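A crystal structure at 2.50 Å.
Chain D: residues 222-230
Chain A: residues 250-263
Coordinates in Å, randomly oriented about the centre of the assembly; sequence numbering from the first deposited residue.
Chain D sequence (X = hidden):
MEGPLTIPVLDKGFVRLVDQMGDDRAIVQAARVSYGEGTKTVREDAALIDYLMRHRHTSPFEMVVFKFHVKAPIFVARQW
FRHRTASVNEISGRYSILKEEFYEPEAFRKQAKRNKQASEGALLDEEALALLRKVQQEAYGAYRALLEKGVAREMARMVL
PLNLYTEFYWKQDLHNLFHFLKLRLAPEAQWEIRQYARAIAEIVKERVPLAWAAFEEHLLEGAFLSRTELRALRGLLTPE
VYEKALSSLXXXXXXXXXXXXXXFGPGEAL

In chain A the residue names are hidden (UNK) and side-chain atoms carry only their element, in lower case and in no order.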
# COMPACT_ATOMS: atom_id res chain seq x y z
N GLY D 222 10.02 22.23 9.81
CA GLY D 222 11.22 21.67 10.40
C GLY D 222 12.14 21.40 9.23
O GLY D 222 11.92 21.93 8.13
N ALA D 223 13.16 20.58 9.43
CA ALA D 223 14.07 20.26 8.34
C ALA D 223 14.94 19.09 8.75
O ALA D 223 15.08 18.79 9.93
CB ALA D 223 14.92 21.47 8.00
N PHE D 224 15.53 18.42 7.76
CA PHE D 224 16.39 17.26 8.02
C PHE D 224 17.85 17.60 7.73
O PHE D 224 18.21 17.94 6.60
CB PHE D 224 15.94 16.07 7.18
CG PHE D 224 16.22 14.75 7.82
CD1 PHE D 224 17.53 14.33 8.05
CD2 PHE D 224 15.17 13.96 8.29
CE1 PHE D 224 17.80 13.15 8.75
CE2 PHE D 224 15.43 12.78 8.99
CZ PHE D 224 16.75 12.37 9.23
N LEU D 225 18.69 17.49 8.76
CA LEU D 225 20.11 17.82 8.62
C LEU D 225 20.97 16.56 8.57
O LEU D 225 20.78 15.62 9.35
CB LEU D 225 20.57 18.70 9.79
CG LEU D 225 20.22 20.20 9.92
CD1 LEU D 225 21.34 21.02 9.34
CD2 LEU D 225 18.87 20.52 9.26
N SER D 226 21.93 16.57 7.65
CA SER D 226 22.84 15.45 7.45
C SER D 226 23.84 15.38 8.58
O SER D 226 23.83 16.22 9.48
CB SER D 226 23.60 15.62 6.15
OG SER D 226 24.55 16.67 6.28
N ARG D 227 24.71 14.38 8.50
CA ARG D 227 25.74 14.17 9.50
C ARG D 227 26.76 15.29 9.49
O ARG D 227 27.11 15.81 10.55
CB ARG D 227 26.43 12.82 9.27
CG ARG D 227 27.56 12.50 10.26
CD ARG D 227 28.14 11.12 10.04
NE ARG D 227 28.37 10.87 8.62
CZ ARG D 227 28.48 9.65 8.08
NH1 ARG D 227 28.39 8.57 8.85
NH2 ARG D 227 28.64 9.52 6.77
N THR D 228 27.24 15.67 8.30
CA THR D 228 28.23 16.73 8.20
C THR D 228 27.64 18.05 8.71
O THR D 228 28.33 18.85 9.35
CB THR D 228 28.72 16.93 6.75
OG1 THR D 228 27.71 17.61 6.00
CG2 THR D 228 28.99 15.61 6.10
N GLU D 229 26.36 18.27 8.43
CA GLU D 229 25.67 19.48 8.88
C GLU D 229 25.70 19.58 10.41
O GLU D 229 26.10 20.61 10.96
CB GLU D 229 24.22 19.48 8.36
CG GLU D 229 24.07 20.10 6.98
CD GLU D 229 22.80 19.67 6.26
OE1 GLU D 229 22.74 18.51 5.79
OE2 GLU D 229 21.85 20.48 6.16
N LEU D 230 25.28 18.51 11.09
CA LEU D 230 25.29 18.50 12.55
C LEU D 230 26.72 18.60 13.04
O LEU D 230 27.00 19.10 14.13
CB LEU D 230 24.66 17.22 13.09
CG LEU D 230 23.15 17.09 12.89
CD1 LEU D 230 22.68 15.71 13.33
CD2 LEU D 230 22.44 18.18 13.69
N UNK A 250 33.88 20.11 4.01
CA UNK A 250 33.86 19.52 2.69
C UNK A 250 32.60 19.64 1.84
O UNK A 250 32.47 18.93 0.85
N UNK A 251 31.68 20.51 2.22
CA UNK A 251 30.46 20.67 1.44
C UNK A 251 30.64 21.79 0.43
O UNK A 251 31.22 22.82 0.74
c UNK A 251 28.93 20.03 3.49
c UNK A 251 28.88 18.60 2.97
c UNK A 251 27.58 20.41 4.07
c UNK A 251 29.27 21.00 2.35
N UNK A 252 30.13 21.59 -0.78
CA UNK A 252 30.25 22.61 -1.81
C UNK A 252 29.12 22.55 -2.82
O UNK A 252 28.44 21.53 -2.93
N UNK A 253 28.91 23.63 -3.56
CA UNK A 253 27.85 23.65 -4.55
C UNK A 253 26.48 23.41 -3.96
O UNK A 253 26.16 23.93 -2.88
N UNK A 254 25.67 22.61 -4.66
CA UNK A 254 24.31 22.28 -4.24
C UNK A 254 24.16 21.81 -2.79
O UNK A 254 23.28 22.28 -2.07
c UNK A 254 23.73 21.23 -5.17
o UNK A 254 23.79 21.67 -6.51
N UNK A 255 25.00 20.87 -2.36
CA UNK A 255 24.92 20.39 -0.99
C UNK A 255 24.99 21.59 -0.05
O UNK A 255 24.15 21.76 0.83
c UNK A 255 25.85 16.51 2.14
c UNK A 255 25.72 17.96 -0.63
c UNK A 255 24.59 17.68 0.37
c UNK A 255 26.09 19.44 -0.67
n UNK A 255 26.15 16.35 3.42
n UNK A 255 25.01 17.47 1.76
n UNK A 255 26.37 15.67 1.24
N UNK A 256 26.00 22.43 -0.26
CA UNK A 256 26.20 23.63 0.56
C UNK A 256 25.01 24.58 0.48
O UNK A 256 24.44 24.96 1.50
c UNK A 256 28.57 24.70 1.10
c UNK A 256 27.46 24.37 0.10
c UNK A 256 28.00 25.00 2.49
c UNK A 256 29.31 25.91 0.58
N UNK A 257 24.65 24.98 -0.73
CA UNK A 257 23.54 25.89 -0.93
C UNK A 257 22.30 25.35 -0.22
O UNK A 257 21.63 26.07 0.53
c UNK A 257 23.26 26.06 -2.42
c UNK A 257 22.02 27.28 -4.22
c UNK A 257 22.12 27.00 -2.73
c UNK A 257 20.76 28.07 -4.54
n UNK A 257 20.67 29.33 -3.75
N UNK A 258 22.00 24.08 -0.46
CA UNK A 258 20.85 23.43 0.16
C UNK A 258 20.92 23.46 1.68
O UNK A 258 19.95 23.83 2.34
o UNK A 258 20.61 20.32 -3.58
c UNK A 258 20.55 20.46 -2.34
o UNK A 258 20.68 19.50 -1.55
c UNK A 258 20.29 21.85 -1.77
c UNK A 258 20.75 21.99 -0.33
N UNK A 259 22.06 23.06 2.24
CA UNK A 259 22.24 23.04 3.69
C UNK A 259 21.93 24.41 4.28
O UNK A 259 21.37 24.53 5.38
c UNK A 259 23.67 22.63 4.04
N UNK A 260 22.30 25.46 3.56
CA UNK A 260 22.05 26.81 4.01
C UNK A 260 20.56 27.10 3.85
O UNK A 260 19.93 27.65 4.75
c UNK A 260 22.86 27.81 3.19
c UNK A 260 24.38 27.79 3.34
c UNK A 260 24.76 28.12 4.76
c UNK A 260 24.99 28.79 2.37
N UNK A 261 20.02 26.73 2.69
CA UNK A 261 18.60 26.96 2.41
C UNK A 261 17.68 26.19 3.36
O UNK A 261 16.49 26.45 3.41
c UNK A 261 18.66 27.24 -1.53
o UNK A 261 18.77 26.09 -2.01
c UNK A 261 19.06 27.48 -0.07
o UNK A 261 18.25 28.21 -2.21
c UNK A 261 18.29 26.61 0.94
N UNK A 262 18.25 25.26 4.11
CA UNK A 262 17.48 24.48 5.07
C UNK A 262 17.28 25.26 6.36
O UNK A 262 16.29 25.07 7.06
c UNK A 262 19.10 19.78 3.89
c UNK A 262 18.94 20.89 4.89
n UNK A 262 19.79 18.66 4.56
c UNK A 262 18.19 23.17 5.42
c UNK A 262 18.26 22.13 4.33
N UNK A 263 18.24 26.13 6.66
CA UNK A 263 18.21 26.94 7.87
C UNK A 263 17.70 28.37 7.63
O UNK A 263 17.00 28.94 8.46
c UNK A 263 19.63 27.02 8.50
c UNK A 263 19.69 28.13 9.54
c UNK A 263 19.99 25.68 9.13

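Position 250 has no side-chain atoms, and its phi/psi of 112/15 would jam a CB against the carbonyl O of the residue before: Gly A250, closing a preceding helix in a Schellman motif. Position 251 carries four carbons forked at the second, both branch ends lying 3.4 Å from Thr D228 OG1. Four carbons forked there make leucine, Leu A251, whose CD1 and CD2 both pack against that hydroxyl. Positions 252 and 253 are bare. At 252 the backbone leaves room for a CB, so the empty atom list alone gives Gly A252; at 253 a phi of 60° adds its own argument for Gly A253.

Position 254 has one carbon and one oxygen, Ser A254, far from chain D. Position 255 shows three carbons, a nitrogen, then a carbon bearing two nitrogens. This is a guanidinium, hence Arg A255. Its CB points sideways, but chi2 and chi3, both m, bring the end nearer: NH2 donates to Ser D226 OG at 3.3 Å (N-H...acceptor angle 136°), the hydroxyl lying near the guanidinium plane, and NH2 is also 3.3 Å from Thr D228 OG1.

Position 256, four carbons forked at the second, is Leu A256, without contact here. Position 257 is four carbons in a row ending in nitrogen, Lys A257. Position 258 has three carbons, the third with two oxygens. That carboxylate at this length is Glu A258, hydrogen-bonded elsewhere in the structure. Position 259 has one carbon, 3.5 Å from Glu D229 OE2: Ala A259 and its CB. Position 260, again a forked four-carbon chain, is Leu A260, pointing away. Position 261 repeats the glutamate pattern; Glu A261 OE2 accepts from Lys A257 NZ at 3.1 Å in a salt bridge along the helix.

Position 262 has four carbons in a row and a terminal nitrogen, with chi2 to chi4 all t. Its nitrogen lies 2.7 Å from Phe D224 O. This is Lys A262, whose CB points toward chain D. Position 263, one carbon carrying two more, is Val A263.

The contact, 392 Å² over both sides, rests chiefly on two cationic ends. Lys A262 NZ donates to Phe D224 O and forms a salt bridge with Glu D229, 3.2 Å from OE2. The acid is also tied to its own chain: Glu D229 OE1 accepts from Ser D226 N at 2.8 Å, while Glu D229 N caps onto Ser D226 OG at 3.2 Å. The capping hydroxyl thus also receives Arg A255, joining the start of one helix to the side of the other.

Chain A, residues 250-263: GLGGSRLKEALEKV
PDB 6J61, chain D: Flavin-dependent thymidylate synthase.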